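Local structure of protein argonaute (Aquifex aeolicus, 1YVU) at residues N132-L137 against Q164-L169; T321-K326 against K487-E492. The protein cleaves RNA targets as a DNA-guided endonuclease, using short single-stranded DNA guides to bind the complementary strand. All blocks are in the same frame, centred on the assembly; numbering follows the deposited sequence.

Contact 1. Residues N132-L137 against Q164-L169; sequences NRKIAL and QPFETL
Ala136 and Gln164 form an antiparallel hydrogen-bonded pair, Ala136 N to Gln164 O and Gln164 N to Ala136 O both 2.9 Å, while Ile135 and Pro165 make the adjoining non-hydrogen-bonded pair, their CA atoms 4.3 Å apart. One further bond, Phe166 N to Lys134 O at 3.2 Å, carries the pairing past the end of strand 153-165. The Phe166 side chain points toward 132-137, where its ring meets Lys134, Ile135 and Ala136. Lys134 CG stands anti to its backbone N (chi1 -154°), and the extended chain beyond brings CD over the centre of one ring face, 4.3 Å above the plane. Lys134 NZ lies 5.0 Å from the Phe166 ring centroid and 27° off its normal, an off-centre cation-pi contact. These are the open ends of the beta hairpin 134-147/153-165 in linker L1, part of an antiparallel sheet. Ala136 CB approaches Phe166 CE1 obliquely at 3.8 Å, and Ile135 O sits at the ring edge near the same carbon. Ile135 and Pro165 share a face of the sheet, where both side chains touch Leu259. Arg133 and Glu167 cross at about a right angle without a salt bridge, Arg133 NE to Glu167 OE1 being 5.0 Å; the carboxylate pairs instead with Arg175.

Contact 2. Residues T321-K326 against K487-E492; sequences TVLDAK and KLKEIE
Lys487 O receives the N-H of Leu323 at 2.8 Å, and the CA-H of Val322 adds a weaker contact to this carbonyl oxygen, Val322 CA to Lys487 O being 3.4 Å. Lys487 N returns the bond to Leu323 O at 3.0 Å, which makes these two residues an antiparallel hydrogen-bonded pair. Val322 and Leu488 follow as the non-hydrogen-bonded pair, and Lys489 N reaches Thr321 O at 2.9 Å. Strand 322-323 of linker L2 is thereby the middle of a small three-stranded antiparallel sheet, with 329-330 along one edge and 487-488 of the PIWI domain along the other; the pairing is a direct backbone link between the two regions, away from the catalytic site. On the face that carries Leu323 and Lys487, Leu323 CG takes the crowded position between its backbone N and carbonyl carbon (chi1 43°). With CG there, and chi2 at 58°, Leu323 CD1 meets Lys487 CG at 3.8 Å, the two side chains crossing obliquely, while Leu323 CG lies 4.2 Å from Lys489 CB. An alanine here would probably open a gap beside Lys487 CG and Lys489 CB, leaving the aliphatic part of Lys487 without this packing partner. Lys487 runs on extended to a salt bridge with Glu527. Thr321 and Lys489 lie side by side and point the same way, Thr321 CG2 touching Lys489 CD at 3.9 Å. The side chains of Val322 and Leu488 diverge from their paired backbones, yet Val322 CG1 still comes within 4.2 Å of Leu488 CD2, and Val322 also packs on Phe339 of helix 337-342.

From the N terminus, the chain first reaches contact 1, which closes a short loop: 26 residues separate its segments, 21 of them strand, as expected for a hairpin. The chain then passes through the PAZ domain and into linker L2 before contact 2 opens at 321-326. Contact 2 closes a far longer loop of 160 intervening residues, which takes in the whole Mid domain and the start of the PIWI domain. The two loops are in series, so they neither nest nor cross. Contact 1 is internal to the PAZ lobe, whereas contact 2 joins that lobe to the PIWI lobe. Their centres lie 51 Å apart, on opposite sides of the chain's centre, with nearest atoms about 38 Å apart.

Contact 1. Residues N132-L137 against Q164-L169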
ATOM      1  N   ASN A 132     -27.324  16.353   2.175  1.00 95.96           N
ATOM      2  CA  ASN A 132     -27.508  15.395   3.312  1.00 96.08           C
ATOM      3  C   ASN A 132     -26.231  14.898   4.069  1.00 95.88           C
ATOM      4  O   ASN A 132     -26.340  14.013   4.940  1.00 91.26           O
ATOM      5  CB  ASN A 132     -28.409  14.159   2.961  1.00101.49           C
ATOM      6  CG  ASN A 132     -29.713  14.530   2.231  1.00100.53           C
ATOM      7  OD1 ASN A 132     -30.608  15.159   2.799  1.00 98.99           O
ATOM      8  ND2 ASN A 132     -29.807  14.137   0.956  1.00 96.81           N
ATOM      9  N   ARG A 133     -25.063  15.505   3.787  1.00 91.21           N
ATOM     10  CA  ARG A 133     -23.773  15.123   4.413  1.00 85.19           C
ATOM     11  C   ARG A 133     -22.683  16.225   4.287  1.00 82.56           C
ATOM     12  O   ARG A 133     -22.647  16.950   3.300  1.00 80.03           O
ATOM     13  CB  ARG A 133     -23.296  13.803   3.780  1.00 89.54           C
ATOM     14  CG  ARG A 133     -22.158  13.041   4.459  1.00 90.90           C
ATOM     15  CD  ARG A 133     -22.103  11.623   3.875  1.00 94.37           C
ATOM     16  NE  ARG A 133     -20.849  10.912   4.132  1.00 94.33           N
ATOM     17  CZ  ARG A 133     -20.403   9.879   3.413  1.00 93.43           C
ATOM     18  NH1 ARG A 133     -21.099   9.419   2.386  1.00 96.16           N
ATOM     19  NH2 ARG A 133     -19.247   9.310   3.719  1.00 90.45           N
ATOM     20  N   LYS A 134     -21.788  16.312   5.277  1.00 77.50           N
ATOM     21  CA  LYS A 134     -20.691  17.315   5.336  1.00 73.31           C
ATOM     22  C   LYS A 134     -19.331  16.640   5.723  1.00 67.42           C
ATOM     23  O   LYS A 134     -19.218  15.976   6.761  1.00 64.68           O
ATOM     24  CB  LYS A 134     -21.077  18.413   6.355  1.00 77.18           C
ATOM     25  CG  LYS A 134     -20.459  19.803   6.167  1.00 73.43           C
ATOM     26  CD  LYS A 134     -20.953  20.792   7.262  1.00 68.43           C
ATOM     27  CE  LYS A 134     -20.235  22.171   7.213  1.00 75.77           C
ATOM     28  NZ  LYS A 134     -20.576  23.103   8.353  1.00 69.17           N
ATOM     29  N   ILE A 135     -18.319  16.802   4.864  1.00 67.59           N
ATOM     30  CA  ILE A 135     -16.972  16.206   5.036  1.00 62.55           C
ATOM     31  C   ILE A 135     -15.827  17.255   5.233  1.00 61.78           C
ATOM     32  O   ILE A 135     -15.953  18.416   4.819  1.00 61.10           O
ATOM     33  CB  ILE A 135     -16.605  15.298   3.786  1.00 59.68           C
ATOM     34  CG1 ILE A 135     -17.722  14.307   3.462  1.00 61.21           C
ATOM     35  CG2 ILE A 135     -15.357  14.473   4.050  1.00 61.94           C
ATOM     36  CD1 ILE A 135     -17.529  13.565   2.154  1.00 62.46           C
ATOM     37  N   ALA A 136     -14.723  16.822   5.863  1.00 59.98           N
ATOM     38  CA  ALA A 136     -13.518  17.636   6.117  1.00 54.02           C
ATOM     39  C   ALA A 136     -12.271  16.854   5.696  1.00 44.90           C
ATOM     40  O   ALA A 136     -12.211  15.634   5.839  1.00 49.48           O
ATOM     41  CB  ALA A 136     -13.418  18.010   7.590  1.00 53.17           C
ATOM     42  N   LEU A 137     -11.289  17.568   5.155  1.00 49.26           N
ATOM     43  CA  LEU A 137     -10.027  16.980   4.690  1.00 47.09           C
ATOM     44  C   LEU A 137      -8.958  17.269   5.730  1.00 43.78           C
ATOM     45  O   LEU A 137      -8.142  18.162   5.552  1.00 47.52           O
ATOM     46  CB  LEU A 137      -9.607  17.611   3.354  1.00 50.58           C
ATOM     47  CG  LEU A 137     -10.584  17.607   2.180  1.00 55.81           C
ATOM     48  CD1 LEU A 137     -10.435  18.891   1.367  1.00 54.54           C
ATOM     49  CD2 LEU A 137     -10.384  16.368   1.332  1.00 53.05           C
ATOM     50  N   GLN A 164     -12.352  12.756   6.335  1.00 44.38           N
ATOM     51  CA  GLN A 164     -13.174  12.360   7.465  1.00 50.70           C
ATOM     52  C   GLN A 164     -14.475  13.142   7.551  1.00 52.64           C
ATOM     53  O   GLN A 164     -14.484  14.311   7.199  1.00 55.94           O
ATOM     54  CB  GLN A 164     -12.384  12.585   8.766  1.00 51.96           C
ATOM     55  CG  GLN A 164     -11.462  11.437   9.169  1.00 51.07           C
ATOM     56  CD  GLN A 164     -10.676  11.716  10.418  1.00 58.23           C
ATOM     57  OE1 GLN A 164     -11.045  12.545  11.242  1.00 55.62           O
ATOM     58  NE2 GLN A 164      -9.581  11.010  10.571  1.00 60.09           N
ATOM     59  N   PRO A 165     -15.595  12.495   7.969  1.00 58.42           N
ATOM     60  CA  PRO A 165     -16.902  13.163   8.107  1.00 57.27           C
ATOM     61  C   PRO A 165     -16.971  13.930   9.432  1.00 60.58           C
ATOM     62  O   PRO A 165     -16.262  13.597  10.385  1.00 61.89           O
ATOM     63  CB  PRO A 165     -17.897  11.995   8.134  1.00 61.70           C
ATOM     64  CG  PRO A 165     -17.177  10.895   7.468  1.00 63.78           C
ATOM     65  CD  PRO A 165     -15.802  11.035   8.032  1.00 63.95           C
ATOM     66  N   PHE A 166     -17.841  14.935   9.484  1.00 59.32           N
ATOM     67  CA  PHE A 166     -18.021  15.760  10.678  1.00 62.37           C
ATOM     68  C   PHE A 166     -18.624  14.925  11.796  1.00 65.80           C
ATOM     69  O   PHE A 166     -18.253  15.058  12.972  1.00 64.42           O
ATOM     70  CB  PHE A 166     -18.942  16.946  10.352  1.00 70.04           C
ATOM     71  CG  PHE A 166     -18.209  18.170   9.858  1.00 71.61           C
ATOM     72  CD1 PHE A 166     -17.638  18.199   8.568  1.00 74.96           C
ATOM     73  CD2 PHE A 166     -18.064  19.302  10.692  1.00 76.29           C
ATOM     74  CE1 PHE A 166     -16.920  19.348   8.107  1.00 69.06           C
ATOM     75  CE2 PHE A 166     -17.350  20.467  10.254  1.00 75.92           C
ATOM     76  CZ  PHE A 166     -16.776  20.482   8.952  1.00 71.62           C
ATOM     77  N   GLU A 167     -19.475  13.991  11.374  1.00 62.28           N
ATOM     78  CA  GLU A 167     -20.189  13.091  12.260  1.00 61.19           C
ATOM     79  C   GLU A 167     -19.270  12.031  12.799  1.00 53.26           C
ATOM     80  O   GLU A 167     -18.379  11.541  12.111  1.00 53.78           O
ATOM     81  CB  GLU A 167     -21.345  12.405  11.529  1.00 68.34           C
ATOM     82  CG  GLU A 167     -22.241  13.314  10.669  1.00 67.90           C
ATOM     83  CD  GLU A 167     -22.096  13.022   9.187  1.00 69.84           C
ATOM     84  OE1 GLU A 167     -22.480  11.912   8.764  1.00 73.80           O
ATOM     85  OE2 GLU A 167     -21.594  13.893   8.444  1.00 73.23           O
ATOM     86  N   THR A 168     -19.529  11.684  14.044  1.00 52.19           N
ATOM     87  CA  THR A 168     -18.802  10.673  14.789  1.00 43.87           C
ATOM     88  C   THR A 168     -19.321   9.306  14.310  1.00 40.24           C
ATOM     89  O   THR A 168     -20.262   9.249  13.515  1.00 36.11           O
ATOM     90  CB  THR A 168     -19.121  10.905  16.283  1.00 45.53           C
ATOM     91  OG1 THR A 168     -18.602  12.177  16.675  1.00 45.65           O
ATOM     92  CG2 THR A 168     -18.551   9.877  17.155  1.00 43.11           C
ATOM     93  N   LEU A 169     -18.676   8.225  14.741  1.00 35.51           N
ATOM     94  CA  LEU A 169     -19.131   6.884  14.390  1.00 32.37           C
ATOM     95  C   LEU A 169     -20.380   6.586  15.231  1.00 30.35           C
ATOM     96  O   LEU A 169     -21.238   5.856  14.784  1.00 25.86           O
ATOM     97  CB  LEU A 169     -18.036   5.827  14.605  1.00 33.67           C
ATOM     98  CG  LEU A 169     -18.241   4.408  14.023  1.00 31.80           C
ATOM     99  CD1 LEU A 169     -18.308   4.467  12.532  1.00 31.58           C
ATOM    100  CD2 LEU A 169     -17.146   3.457  14.407  1.00 22.88           C
TER

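Contact 2. Residues T321-K326 against K487-E492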
ATOM      1  N   THR A 321      14.112  -2.767 -24.177  1.00 31.68           N
ATOM      2  CA  THR A 321      13.913  -3.350 -25.489  1.00 26.01           C
ATOM      3  C   THR A 321      13.098  -4.616 -25.427  1.00 32.51           C
ATOM      4  O   THR A 321      13.416  -5.556 -24.684  1.00 30.92           O
ATOM      5  CB  THR A 321      15.244  -3.593 -26.231  1.00 25.58           C
ATOM      6  OG1 THR A 321      15.962  -2.348 -26.321  1.00 26.62           O
ATOM      7  CG2 THR A 321      14.980  -4.125 -27.647  1.00 14.14           C
ATOM      8  N   VAL A 322      12.005  -4.565 -26.179  1.00 32.08           N
ATOM      9  CA  VAL A 322      11.063  -5.657 -26.325  1.00 32.59           C
ATOM     10  C   VAL A 322      11.052  -6.182 -27.770  1.00 29.25           C
ATOM     11  O   VAL A 322      11.431  -5.471 -28.700  1.00 30.43           O
ATOM     12  CB  VAL A 322       9.641  -5.197 -25.928  1.00 29.00           C
ATOM     13  CG1 VAL A 322       9.638  -4.592 -24.517  1.00 26.57           C
ATOM     14  CG2 VAL A 322       9.040  -4.222 -26.981  1.00 27.15           C
ATOM     15  N   LEU A 323      10.599  -7.415 -27.951  1.00 31.77           N
ATOM     16  CA  LEU A 323      10.521  -8.018 -29.276  1.00 38.43           C
ATOM     17  C   LEU A 323       9.315  -8.929 -29.470  1.00 36.64           C
ATOM     18  O   LEU A 323       8.807  -9.488 -28.507  1.00 32.28           O
ATOM     19  CB  LEU A 323      11.829  -8.752 -29.632  1.00 33.28           C
ATOM     20  CG  LEU A 323      12.655  -9.667 -28.712  1.00 31.95           C
ATOM     21  CD1 LEU A 323      11.880 -10.862 -28.148  1.00 29.56           C
ATOM     22  CD2 LEU A 323      13.862 -10.151 -29.515  1.00 33.12           C
ATOM     23  N   ASP A 324       8.871  -9.076 -30.718  1.00 39.85           N
ATOM     24  CA  ASP A 324       7.734  -9.939 -31.050  1.00 44.83           C
ATOM     25  C   ASP A 324       8.159 -11.379 -31.446  1.00 49.44           C
ATOM     26  O   ASP A 324       9.310 -11.772 -31.201  1.00 53.30           O
ATOM     27  CB  ASP A 324       6.831  -9.271 -32.105  1.00 40.16           C
ATOM     28  CG  ASP A 324       7.417  -9.278 -33.512  1.00 39.72           C
ATOM     29  OD1 ASP A 324       8.651  -9.337 -33.706  1.00 39.41           O
ATOM     30  OD2 ASP A 324       6.610  -9.214 -34.443  1.00 38.88           O
ATOM     31  N   ALA A 325       7.225 -12.165 -32.002  1.00 47.59           N
ATOM     32  CA  ALA A 325       7.480 -13.556 -32.402  1.00 48.50           C
ATOM     33  C   ALA A 325       8.396 -13.688 -33.589  1.00 49.35           C
ATOM     34  O   ALA A 325       9.017 -14.737 -33.778  1.00 51.84           O
ATOM     35  CB  ALA A 325       6.204 -14.276 -32.664  1.00 52.32           C
ATOM     36  N   LYS A 326       8.445 -12.636 -34.404  1.00 58.43           N
ATOM     37  CA  LYS A 326       9.325 -12.621 -35.562  1.00 62.84           C
ATOM     38  C   LYS A 326      10.701 -12.072 -35.137  1.00 60.68           C
ATOM     39  O   LYS A 326      11.748 -12.393 -35.737  1.00 62.01           O
ATOM     40  CB  LYS A 326       8.715 -11.830 -36.724  1.00 63.91           C
ATOM     41  CG  LYS A 326       8.732 -12.656 -38.011  1.00 68.00           C
ATOM     42  CD  LYS A 326       8.467 -11.873 -39.282  1.00 66.31           C
ATOM     43  CE  LYS A 326       8.842 -12.707 -40.505  1.00 65.74           C
ATOM     44  NZ  LYS A 326       8.630 -11.919 -41.742  1.00 66.40           N
ATOM     45  N   LYS A 487       7.874  -9.497 -25.697  1.00 25.66           N
ATOM     46  CA  LYS A 487       8.553  -9.886 -24.458  1.00 24.14           C
ATOM     47  C   LYS A 487       9.885  -9.195 -24.528  1.00 24.37           C
ATOM     48  O   LYS A 487      10.340  -8.854 -25.617  1.00 28.04           O
ATOM     49  CB  LYS A 487       8.733 -11.405 -24.295  1.00 26.72           C
ATOM     50  CG  LYS A 487       9.686 -12.095 -25.268  1.00 32.00           C
ATOM     51  CD  LYS A 487       9.725 -13.591 -25.028  1.00 29.88           C
ATOM     52  CE  LYS A 487      10.744 -14.249 -25.931  1.00 35.27           C
ATOM     53  NZ  LYS A 487      10.955 -15.658 -25.528  1.00 43.15           N
ATOM     54  N   LEU A 488      10.496  -8.983 -23.366  1.00 27.22           N
ATOM     55  CA  LEU A 488      11.790  -8.324 -23.248  1.00 28.11           C
ATOM     56  C   LEU A 488      12.882  -9.144 -23.929  1.00 35.46           C
ATOM     57  O   LEU A 488      12.775 -10.371 -24.024  1.00 35.55           O
ATOM     58  CB  LEU A 488      12.131  -8.094 -21.770  1.00 22.81           C
ATOM     59  CG  LEU A 488      11.268  -7.103 -20.996  1.00 20.99           C
ATOM     60  CD1 LEU A 488      11.174  -7.513 -19.552  1.00 15.68           C
ATOM     61  CD2 LEU A 488      11.824  -5.684 -21.136  1.00 22.36           C
ATOM     62  N   LYS A 489      13.867  -8.439 -24.479  1.00 37.70           N
ATOM     63  CA  LYS A 489      14.986  -9.044 -25.180  1.00 33.23           C
ATOM     64  C   LYS A 489      16.067  -9.441 -24.196  1.00 36.74           C
ATOM     65  O   LYS A 489      16.666 -10.492 -24.329  1.00 37.40           O
ATOM     66  CB  LYS A 489      15.547  -8.031 -26.170  1.00 41.97           C
ATOM     67  CG  LYS A 489      16.847  -8.416 -26.860  1.00 43.48           C
ATOM     68  CD  LYS A 489      17.437  -7.190 -27.475  1.00 41.47           C
ATOM     69  CE  LYS A 489      18.735  -7.479 -28.126  1.00 44.57           C
ATOM     70  NZ  LYS A 489      18.696  -6.951 -29.526  1.00 51.51           N
ATOM     71  N   GLU A 490      16.336  -8.568 -23.236  1.00 36.62           N
ATOM     72  CA  GLU A 490      17.366  -8.820 -22.251  1.00 38.62           C
ATOM     73  C   GLU A 490      16.923  -8.147 -20.963  1.00 40.42           C
ATOM     74  O   GLU A 490      16.237  -7.128 -21.035  1.00 48.03           O
ATOM     75  CB  GLU A 490      18.678  -8.182 -22.758  1.00 37.45           C
ATOM     76  CG  GLU A 490      19.965  -8.536 -21.985  1.00 50.78           C
ATOM     77  CD  GLU A 490      20.280 -10.047 -21.958  1.00 62.82           C
ATOM     78  OE1 GLU A 490      20.334 -10.676 -23.046  1.00 62.85           O
ATOM     79  OE2 GLU A 490      20.462 -10.607 -20.848  1.00 61.36           O
ATOM     80  N   ILE A 491      17.119  -8.806 -19.818  1.00 37.16           N
ATOM     81  CA  ILE A 491      16.845  -8.184 -18.517  1.00 30.44           C
ATOM     82  C   ILE A 491      18.232  -8.209 -17.928  1.00 34.91           C
ATOM     83  O   ILE A 491      18.893  -9.257 -17.966  1.00 34.65           O
ATOM     84  CB  ILE A 491      15.924  -8.998 -17.588  1.00 31.06           C
ATOM     85  CG1 ILE A 491      14.471  -8.840 -18.019  1.00 26.25           C
ATOM     86  CG2 ILE A 491      16.042  -8.515 -16.127  1.00 27.13           C
ATOM     87  CD1 ILE A 491      13.489  -9.725 -17.258  1.00 18.74           C
ATOM     88  N   GLU A 492      18.654  -7.082 -17.355  1.00 35.41           N
ATOM     89  CA  GLU A 492      19.980  -6.961 -16.758  1.00 42.43           C
ATOM     90  C   GLU A 492      20.187  -7.893 -15.570  1.00 43.16           C
ATOM     91  O   GLU A 492      19.389  -7.842 -14.630  1.00 46.84           O
ATOM     92  CB  GLU A 492      20.236  -5.510 -16.310  1.00 41.76           C
ATOM     93  CG  GLU A 492      21.694  -5.206 -15.865  1.00 38.28           C
ATOM     94  CD  GLU A 492      21.913  -3.764 -15.422  1.00 46.99           C
ATOM     95  OE1 GLU A 492      21.302  -2.858 -16.039  1.00 53.21           O
ATOM     96  OE2 GLU A 492      22.704  -3.536 -14.465  1.00 44.13           O
TER